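Local atomic coordinates of mitogen activated protein kinase, putative (Leishmania donovani, PDB entry 4QNY), a protein that probably transfers the gamma-phosphate of ATP to serine or threonine residues of target proteins, as a mitogen-activated protein kinase of the protein kinase fold. Residues Glu10-Val15 and Tyr22-Ile27; Leu122-Ile127 and Thr279-Ala284; Phe129-Ala134 and Cys214-Leu219. All coordinates share one frame; numbering follows the deposited sequence. Where two conformers were deposited one is given.

Contact 1. Residues Glu10-Val15 and Tyr22-Ile27; sequences ELQAEV and YLLERI
Helix 8-16 packs on the first strand of the five-stranded antiparallel sheet that forms the N-terminal lobe of the protein kinase fold, and Gln12 and Leu24 make the central pair. The axes of helix 10-15 and strand 22-27 run nearly antiparallel, at 162°. Strand 22-31 is outermost in its sheet, and its backbone is met from the helix by the carboxamide of Gln12, which bonds much as another peptide group would. Leu24 N donates to Gln12 OE1 at 2.9 Å, coming in tilted from the carbonyl plane of Gln12. Gln12 NE2 in turn donates to Tyr22 O at 3.0 Å, lying in the carbonyl plane of Tyr22, and this bond is nearly straight. Two bonds to one amide fix its rotation; a bend at chi2 (72°) turns the chain toward the strand. Beside these two bonds the packing is apolar. Leu24, aimed at the helix, puts its CD1 branch 3.6 Å from Leu11 CB, and Leu11 and Leu24 both reach Ile37 of the neighbouring strand. Beta-branched Val15 offers a compact methyl to Tyr22, whose side chain it crosses at about a right angle and whose hydroxyl is bonded to Asn88. That methyl, Val15 CG1, lies 4.0 Å from Tyr22 CB.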
loop_
_atom_site.group_PDB
_atom_site.type_symbol
_atom_site.label_atom_id
_atom_site.label_comp_id
_atom_site.label_asym_id
_atom_site.label_seq_id
_atom_site.Cartn_x
_atom_site.Cartn_y
_atom_site.Cartn_z
ATOM N N GLU A 10 9.571 -27.140 7.515
ATOM C CA GLU A 10 8.360 -27.168 8.325
ATOM C C GLU A 10 7.211 -26.522 7.560
ATOM O O GLU A 10 6.068 -26.971 7.635
ATOM C CB GLU A 10 8.580 -26.458 9.660
ATOM C CG GLU A 10 7.428 -26.625 10.635
ATOM C CD GLU A 10 7.661 -25.910 11.949
ATOM O OE1 GLU A 10 8.835 -25.678 12.307
ATOM O OE2 GLU A 10 6.664 -25.574 12.623
ATOM N N LEU A 11 7.523 -25.463 6.821
ATOM C CA LEU A 11 6.525 -24.787 6.002
ATOM C C LEU A 11 6.113 -25.663 4.825
ATOM O O LEU A 11 4.942 -25.698 4.445
ATOM C CB LEU A 11 7.061 -23.443 5.504
ATOM C CG LEU A 11 7.370 -22.386 6.566
ATOM C CD1 LEU A 11 8.203 -21.260 5.971
ATOM C CD2 LEU A 11 6.085 -21.841 7.170
ATOM N N GLN A 12 7.082 -26.376 4.257
ATOM C CA GLN A 12 6.829 -27.267 3.128
ATOM C C GLN A 12 5.886 -28.402 3.503
ATOM O O GLN A 12 4.953 -28.714 2.765
ATOM C CB GLN A 12 8.146 -27.838 2.595
ATOM C CG GLN A 12 7.986 -28.812 1.437
ATOM C CD GLN A 12 7.591 -28.126 0.143
ATOM O OE1 GLN A 12 8.442 -27.608 -0.583
ATOM N NE2 GLN A 12 6.297 -28.122 -0.157
ATOM N N ALA A 13 6.137 -29.015 4.657
ATOM C CA ALA A 13 5.292 -30.094 5.156
ATOM C C ALA A 13 3.880 -29.589 5.428
ATOM O O ALA A 13 2.900 -30.294 5.190
ATOM C CB ALA A 13 5.892 -30.701 6.414
ATOM N N GLU A 14 3.790 -28.359 5.921
ATOM C CA GLU A 14 2.506 -27.734 6.214
ATOM C C GLU A 14 1.709 -27.482 4.934
ATOM O O GLU A 14 0.504 -27.730 4.883
ATOM C CB GLU A 14 2.718 -26.423 6.973
ATOM C CG GLU A 14 1.476 -25.885 7.659
ATOM C CD GLU A 14 1.728 -24.562 8.358
ATOM O OE1 GLU A 14 2.166 -23.607 7.683
ATOM O OE2 GLU A 14 1.493 -24.478 9.582
ATOM N N VAL A 15 2.391 -26.992 3.903
ATOM C CA VAL A 15 1.755 -26.704 2.621
ATOM C C VAL A 15 1.303 -27.987 1.923
ATOM O O VAL A 15 0.226 -28.032 1.326
ATOM C CB VAL A 15 2.704 -25.909 1.692
ATOM C CG1 VAL A 15 2.182 -25.882 0.261
ATOM C CG2 VAL A 15 2.895 -24.496 2.220
ATOM N N TYR A 22 2.634 -27.104 -4.518
ATOM C CA TYR A 22 3.637 -26.059 -4.343
ATOM C C TYR A 22 4.942 -26.528 -3.705
ATOM O O TYR A 22 4.950 -27.107 -2.617
ATOM C CB TYR A 22 3.034 -24.919 -3.519
ATOM C CG TYR A 22 1.752 -24.385 -4.119
ATOM C CD1 TYR A 22 1.781 -23.523 -5.206
ATOM C CD2 TYR A 22 0.514 -24.759 -3.611
ATOM C CE1 TYR A 22 0.614 -23.037 -5.766
ATOM C CE2 TYR A 22 -0.660 -24.277 -4.165
ATOM C CZ TYR A 22 -0.603 -23.418 -5.242
ATOM O OH TYR A 22 -1.767 -22.936 -5.797
ATOM N N LEU A 23 6.045 -26.265 -4.404
ATOM C CA LEU A 23 7.388 -26.542 -3.905
ATOM C C LEU A 23 8.019 -25.240 -3.425
ATOM O O LEU A 23 8.175 -24.294 -4.198
ATOM C CB LEU A 23 8.245 -27.207 -4.994
ATOM C CG LEU A 23 9.681 -27.709 -4.750
ATOM C CD1 LEU A 23 10.138 -28.526 -5.947
ATOM C CD2 LEU A 23 10.698 -26.600 -4.487
ATOM N N LEU A 24 8.396 -25.196 -2.151
ATOM C CA LEU A 24 8.969 -23.990 -1.568
ATOM C C LEU A 24 10.454 -23.855 -1.887
ATOM O O LEU A 24 11.191 -24.839 -1.882
ATOM C CB LEU A 24 8.764 -23.981 -0.056
ATOM C CG LEU A 24 7.318 -24.116 0.415
ATOM C CD1 LEU A 24 7.239 -23.880 1.906
ATOM C CD2 LEU A 24 6.411 -23.151 -0.329
ATOM N N GLU A 25 10.888 -22.625 -2.150
ATOM C CA GLU A 25 12.284 -22.367 -2.481
ATOM C C GLU A 25 12.956 -21.448 -1.462
ATOM O O GLU A 25 14.000 -21.792 -0.908
ATOM C CB GLU A 25 12.396 -21.767 -3.885
ATOM C CG GLU A 25 12.075 -22.751 -4.999
ATOM C CD GLU A 25 12.340 -22.185 -6.380
ATOM O OE1 GLU A 25 12.363 -20.944 -6.522
ATOM O OE2 GLU A 25 12.530 -22.981 -7.323
ATOM N N ARG A 26 12.358 -20.286 -1.217
ATOM C CA ARG A 26 12.942 -19.316 -0.292
ATOM C C ARG A 26 11.926 -18.290 0.203
ATOM O O ARG A 26 10.984 -17.939 -0.506
ATOM C CB ARG A 26 14.119 -18.593 -0.955
ATOM N N ILE A 27 12.133 -17.814 1.426
ATOM C CA ILE A 27 11.290 -16.776 2.008
ATOM C C ILE A 27 11.686 -15.404 1.475
ATOM O O ILE A 27 12.814 -14.955 1.674
ATOM C CB ILE A 27 11.381 -16.772 3.545
ATOM C CG1 ILE A 27 10.881 -18.104 4.109
ATOM C CG2 ILE A 27 10.590 -15.610 4.123
ATOM C CD1 ILE A 27 11.280 -18.347 5.547
#

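Contact 2. Residues Leu122-Ile127 and Thr279-Ala284; sequences LTEAHI and TASPEA. Unlike the reference sequence in segment 279-284: Thr279 (reference Lys).
Glu124 grips Ser281 with both carboxylate oxygens, joining the first turn of helix 124-143 to the start of helix 282-291 in the kinase C-terminal lobe. Ser281 OG donates to Glu124 OE1 at 2.9 Å, on the syn side and 27° out of the carboxylate plane. The second bond is longer: Ser281 N reaches Glu124 OE2 at 3.3 Å, coming from above that plane. Ala280 and Ala284 lie close by: Ala280 CA is 3.5 Å from Glu124 OE2, and Ala284 CB is 4.0 Å from Glu124 OE1; alanines are small enough to let the acid come this near. A glutamate is long enough to span the gap, and its chain bends at chi2 (-118°) on the way. Ser281 is itself the N-cap of helix 282-291, with OG accepting from Ala284 N at 3.2 Å, so one hydroxyl both donates to the acid and accepts from the helix. Thr123 likewise caps helix 124-143 and forms a capping box with His126, whose backbone N donates to Thr123 OG1 as Thr123 N donates to His126 ND1. Farther out, Phe310 touches both Glu124 and Ala284. A carboxylate beside the N-terminus of helix 282-291 would probably be stabilised in its ionised form by the helix dipole.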
loop_
_atom_site.group_PDB
_atom_site.type_symbol
_atom_site.label_atom_id
_atom_site.label_comp_id
_atom_site.label_asym_id
_atom_site.label_seq_id
_atom_site.Cartn_x
_atom_site.Cartn_y
_atom_site.Cartn_z
ATOM N N LEU A 122 17.834 5.511 -11.136
ATOM C CA LEU A 122 16.565 5.484 -11.854
ATOM C C LEU A 122 16.379 6.754 -12.678
ATOM O O LEU A 122 16.459 7.863 -12.149
ATOM C CB LEU A 122 15.400 5.316 -10.877
ATOM C CG LEU A 122 15.253 3.949 -10.209
ATOM C CD1 LEU A 122 14.347 4.046 -8.992
ATOM C CD2 LEU A 122 14.715 2.930 -11.200
ATOM N N THR A 123 16.135 6.587 -13.972
ATOM C CA THR A 123 15.898 7.722 -14.857
ATOM C C THR A 123 14.496 8.282 -14.648
ATOM O O THR A 123 13.671 7.670 -13.972
ATOM C CB THR A 123 16.070 7.333 -16.337
ATOM O OG1 THR A 123 15.165 6.270 -16.663
ATOM C CG2 THR A 123 17.495 6.878 -16.606
ATOM N N GLU A 124 14.232 9.449 -15.229
ATOM C CA GLU A 124 12.902 10.042 -15.166
ATOM C C GLU A 124 11.908 9.171 -15.924
ATOM O O GLU A 124 10.734 9.098 -15.566
ATOM C CB GLU A 124 12.909 11.464 -15.730
ATOM C CG GLU A 124 13.670 12.469 -14.877
ATOM C CD GLU A 124 12.783 13.585 -14.355
ATOM O OE1 GLU A 124 11.738 13.859 -14.981
ATOM O OE2 GLU A 124 13.133 14.190 -13.319
ATOM N N ALA A 125 12.393 8.506 -16.968
ATOM C CA ALA A 125 11.571 7.585 -17.746
ATOM C C ALA A 125 11.142 6.392 -16.899
ATOM O O ALA A 125 10.023 5.898 -17.030
ATOM C CB ALA A 125 12.324 7.117 -18.982
ATOM N N HIS A 126 12.042 5.931 -16.035
ATOM C CA HIS A 126 11.732 4.853 -15.100
ATOM C C HIS A 126 10.647 5.283 -14.122
ATOM O O HIS A 126 9.697 4.543 -13.864
ATOM C CB HIS A 126 12.984 4.426 -14.328
ATOM C CG HIS A 126 13.954 3.623 -15.138
ATOM N ND1 HIS A 126 15.320 3.763 -15.014
ATOM C CD2 HIS A 126 13.758 2.664 -16.073
ATOM C CE1 HIS A 126 15.923 2.930 -15.842
ATOM N NE2 HIS A 126 14.998 2.250 -16.496
ATOM N N ILE A 127 10.801 6.488 -13.582
ATOM C CA ILE A 127 9.875 7.024 -12.593
ATOM C C ILE A 127 8.496 7.270 -13.197
ATOM O O ILE A 127 7.477 6.966 -12.578
ATOM C CB ILE A 127 10.411 8.333 -11.984
ATOM C CG1 ILE A 127 11.787 8.099 -11.358
ATOM C CG2 ILE A 127 9.446 8.880 -10.948
ATOM C CD1 ILE A 127 12.483 9.366 -10.921
ATOM N N THR A 279 18.320 18.152 -10.319
ATOM C CA THR A 279 18.340 17.538 -11.643
ATOM C C THR A 279 16.927 17.315 -12.187
ATOM O O THR A 279 16.716 17.272 -13.402
ATOM C CB THR A 279 19.106 16.193 -11.608
ATOM O OG1 THR A 279 20.427 16.411 -11.097
ATOM C CG2 THR A 279 19.208 15.576 -12.996
ATOM N N ALA A 280 15.960 17.194 -11.283
ATOM C CA ALA A 280 14.581 16.885 -11.654
ATOM C C ALA A 280 13.971 17.914 -12.604
ATOM O O ALA A 280 14.283 19.103 -12.540
ATOM C CB ALA A 280 13.723 16.761 -10.407
ATOM N N SER A 281 13.098 17.436 -13.486
ATOM C CA SER A 281 12.394 18.296 -14.428
ATOM C C SER A 281 11.336 19.128 -13.710
ATOM O O SER A 281 10.864 18.741 -12.640
ATOM C CB SER A 281 11.747 17.455 -15.533
ATOM O OG SER A 281 10.734 16.617 -15.005
ATOM N N PRO A 282 10.964 20.281 -14.290
ATOM C CA PRO A 282 9.906 21.112 -13.703
ATOM C C PRO A 282 8.558 20.397 -13.662
ATOM O O PRO A 282 7.733 20.691 -12.797
ATOM C CB PRO A 282 9.852 22.326 -14.639
ATOM C CG PRO A 282 11.189 22.365 -15.293
ATOM C CD PRO A 282 11.594 20.933 -15.452
ATOM N N GLU A 283 8.341 19.470 -14.591
ATOM C CA GLU A 283 7.104 18.698 -14.629
ATOM C C GLU A 283 7.031 17.727 -13.455
ATOM O O GLU A 283 5.969 17.530 -12.864
ATOM C CB GLU A 283 6.980 17.933 -15.951
ATOM C CG GLU A 283 6.705 18.806 -17.168
ATOM C CD GLU A 283 7.927 19.576 -17.631
ATOM O OE1 GLU A 283 9.045 19.028 -17.547
ATOM O OE2 GLU A 283 7.767 20.733 -18.076
ATOM N N ALA A 284 8.168 17.124 -13.123
ATOM C CA ALA A 284 8.240 16.178 -12.016
ATOM C C ALA A 284 8.041 16.880 -10.680
ATOM O O ALA A 284 7.380 16.357 -9.782
ATOM C CB ALA A 284 9.571 15.444 -12.032
#

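Contact 3. Residues Phe129-Ala134 and Cys214-Leu219; sequences FFIYQA and CILGEL
Ile131 meets Leu216 and Leu219 in a buried, wholly apolar helix-helix contact inside the C-terminal lobe of the protein kinase fold, between helix 124-143 and helix 206-219. The two segments run almost antiparallel, at 169°, and their axes come no closer than 10.9 Å, a spacing that branched aliphatic side chains bridge. Ile131 does most of the bridging: with CG1 anti to its carbonyl carbon (chi1 -68°), its longer branch carries CD1 across to the other helix. There Ile131 CG1 lies 4.0 Å from Leu216 CD1, the branch that Leu216 offers, and the two side chains cross at about a right angle. Leucine suits position 219 because its forked end can meet two neighbours at once: Leu219 turns CD1 to Ile131 and CD2 to Phe130, whose ring it approaches obliquely. Phe130 also touches Val158 and Leu219 also touches Leu116, so the contact continues into strand 156-158 and helix 112-117. The polar Gln133 is set away from this apolar seam. Its NE2 sits over the centre of the Phe129 ring and donates to Phe129 O, and its carboxamide is further held by Cys162 O and Leu164 N. Against Leu219, Ile131 slides past in the opposite direction, and the methyl Ile131 CD1 lies 4.0 Å from Leu219 CD1.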
loop_
_atom_site.group_PDB
_atom_site.type_symbol
_atom_site.label_atom_id
_atom_site.label_comp_id
_atom_site.label_asym_id
_atom_site.label_seq_id
_atom_site.Cartn_x
_atom_site.Cartn_y
_atom_site.Cartn_z
ATOM N N PHE A 129 7.026 5.715 -15.653
ATOM C CA PHE A 129 6.333 4.448 -15.854
ATOM C C PHE A 129 5.870 3.858 -14.522
ATOM O O PHE A 129 4.787 3.281 -14.437
ATOM C CB PHE A 129 7.235 3.458 -16.596
ATOM C CG PHE A 129 6.518 2.231 -17.084
ATOM C CD1 PHE A 129 5.263 2.330 -17.662
ATOM C CD2 PHE A 129 7.105 0.982 -16.981
ATOM C CE1 PHE A 129 4.601 1.204 -18.115
ATOM C CE2 PHE A 129 6.450 -0.149 -17.434
ATOM C CZ PHE A 129 5.197 -0.037 -18.002
ATOM N N PHE A 130 6.694 4.009 -13.490
ATOM C CA PHE A 130 6.329 3.569 -12.145
ATOM C C PHE A 130 5.110 4.323 -11.625
ATOM O O PHE A 130 4.141 3.720 -11.168
ATOM C CB PHE A 130 7.500 3.757 -11.176
ATOM C CG PHE A 130 8.546 2.684 -11.262
ATOM C CD1 PHE A 130 8.230 1.423 -11.741
ATOM C CD2 PHE A 130 9.846 2.934 -10.856
ATOM C CE1 PHE A 130 9.194 0.434 -11.818
ATOM C CE2 PHE A 130 10.813 1.951 -10.930
ATOM C CZ PHE A 130 10.486 0.699 -11.411
ATOM N N ILE A 131 5.172 5.649 -11.705
ATOM C CA ILE A 131 4.124 6.506 -11.160
ATOM C C ILE A 131 2.789 6.326 -11.882
ATOM O O ILE A 131 1.741 6.235 -11.240
ATOM C CB ILE A 131 4.540 7.990 -11.218
ATOM C CG1 ILE A 131 5.701 8.249 -10.258
ATOM C CG2 ILE A 131 3.369 8.895 -10.872
ATOM C CD1 ILE A 131 5.395 7.891 -8.817
ATOM N N TYR A 132 2.825 6.262 -13.209
ATOM C CA TYR A 132 1.595 6.113 -13.980
ATOM C C TYR A 132 0.911 4.780 -13.693
ATOM O O TYR A 132 -0.311 4.719 -13.569
ATOM C CB TYR A 132 1.863 6.243 -15.480
ATOM C CG TYR A 132 0.599 6.177 -16.308
ATOM C CD1 TYR A 132 -0.213 7.294 -16.458
ATOM C CD2 TYR A 132 0.209 4.997 -16.927
ATOM C CE1 TYR A 132 -1.374 7.239 -17.206
ATOM C CE2 TYR A 132 -0.951 4.932 -17.678
ATOM C CZ TYR A 132 -1.737 6.056 -17.814
ATOM O OH TYR A 132 -2.891 5.996 -18.560
ATOM N N GLN A 133 1.702 3.716 -13.596
ATOM C CA GLN A 133 1.166 2.392 -13.298
ATOM C C GLN A 133 0.519 2.365 -11.919
ATOM O O GLN A 133 -0.521 1.737 -11.723
ATOM C CB GLN A 133 2.264 1.331 -13.381
ATOM C CG GLN A 133 2.626 0.912 -14.795
ATOM C CD GLN A 133 3.781 -0.067 -14.827
ATOM O OE1 GLN A 133 3.597 -1.253 -15.100
ATOM N NE2 GLN A 133 4.982 0.425 -14.546
ATOM N N ALA A 134 1.139 3.056 -10.968
ATOM C CA ALA A 134 0.617 3.125 -9.609
ATOM C C ALA A 134 -0.689 3.911 -9.561
ATOM O O ALA A 134 -1.634 3.521 -8.875
ATOM C CB ALA A 134 1.647 3.745 -8.678
ATOM N N CYS A 214 4.864 10.752 -1.684
ATOM C CA CYS A 214 5.995 10.347 -0.858
ATOM C C CYS A 214 6.911 9.408 -1.631
ATOM O O CYS A 214 8.134 9.522 -1.571
ATOM C CB CYS A 214 5.512 9.667 0.424
ATOM S SG CYS A 214 4.509 10.709 1.501
ATOM N N ILE A 215 6.303 8.478 -2.360
ATOM C CA ILE A 215 7.045 7.535 -3.186
ATOM C C ILE A 215 7.753 8.260 -4.329
ATOM O O ILE A 215 8.907 7.964 -4.643
ATOM C CB ILE A 215 6.117 6.439 -3.749
ATOM C CG1 ILE A 215 5.605 5.549 -2.616
ATOM C CG2 ILE A 215 6.841 5.596 -4.786
ATOM C CD1 ILE A 215 4.539 4.565 -3.042
ATOM N N LEU A 216 7.060 9.217 -4.941
ATOM C CA LEU A 216 7.649 10.028 -6.002
ATOM C C LEU A 216 8.846 10.820 -5.482
ATOM O O LEU A 216 9.854 10.964 -6.173
ATOM C CB LEU A 216 6.606 10.976 -6.599
ATOM C CG LEU A 216 7.103 11.992 -7.632
ATOM C CD1 LEU A 216 7.777 11.293 -8.800
ATOM C CD2 LEU A 216 5.960 12.868 -8.121
ATOM N N GLY A 217 8.728 11.322 -4.257
ATOM C CA GLY A 217 9.796 12.084 -3.636
ATOM C C GLY A 217 11.055 11.263 -3.439
ATOM O O GLY A 217 12.169 11.783 -3.524
ATOM N N GLU A 218 10.878 9.973 -3.180
ATOM C CA GLU A 218 12.007 9.076 -2.971
ATOM C C GLU A 218 12.589 8.588 -4.295
ATOM O O GLU A 218 13.803 8.435 -4.426
ATOM C CB GLU A 218 11.591 7.884 -2.108
ATOM C CG GLU A 218 11.194 8.259 -0.693
ATOM C CD GLU A 218 10.823 7.055 0.147
ATOM O OE1 GLU A 218 11.554 6.045 0.096
ATOM O OE2 GLU A 218 9.799 7.119 0.858
ATOM N N LEU A 219 11.718 8.345 -5.270
ATOM C CA LEU A 219 12.147 7.910 -6.597
ATOM C C LEU A 219 12.993 8.977 -7.282
ATOM O O LEU A 219 13.910 8.664 -8.043
ATOM C CB LEU A 219 10.936 7.563 -7.467
ATOM C CG LEU A 219 10.181 6.276 -7.122
ATOM C CD1 LEU A 219 8.871 6.201 -7.888
ATOM C CD2 LEU A 219 11.040 5.052 -7.407
#

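Contact 1 belongs to the N-terminal lobe, whereas contacts 2 and 3 lie in the C-terminal lobe, their centres about 41 and 33 Å from the centre of contact 1. Along the chain, contact 1 closes before contact 2 opens, and contact 3 is nested inside the loop that contact 2 closes. Contacts 2 and 3 share helix 124-143 and touch, their centres about 10 Å apart: Ile127 packs on Leu216 and Leu219, and Leu122 on Leu219 and Phe130. The bound nucleotide analogue lies about 8 Å from the Ile27 side chain and about 14 Å from the Phe130 side chain. Contact 1 thus lies in the lobe whose first strand approaches the nucleotide, while contacts 2 and 3 tie helices of the other lobe together.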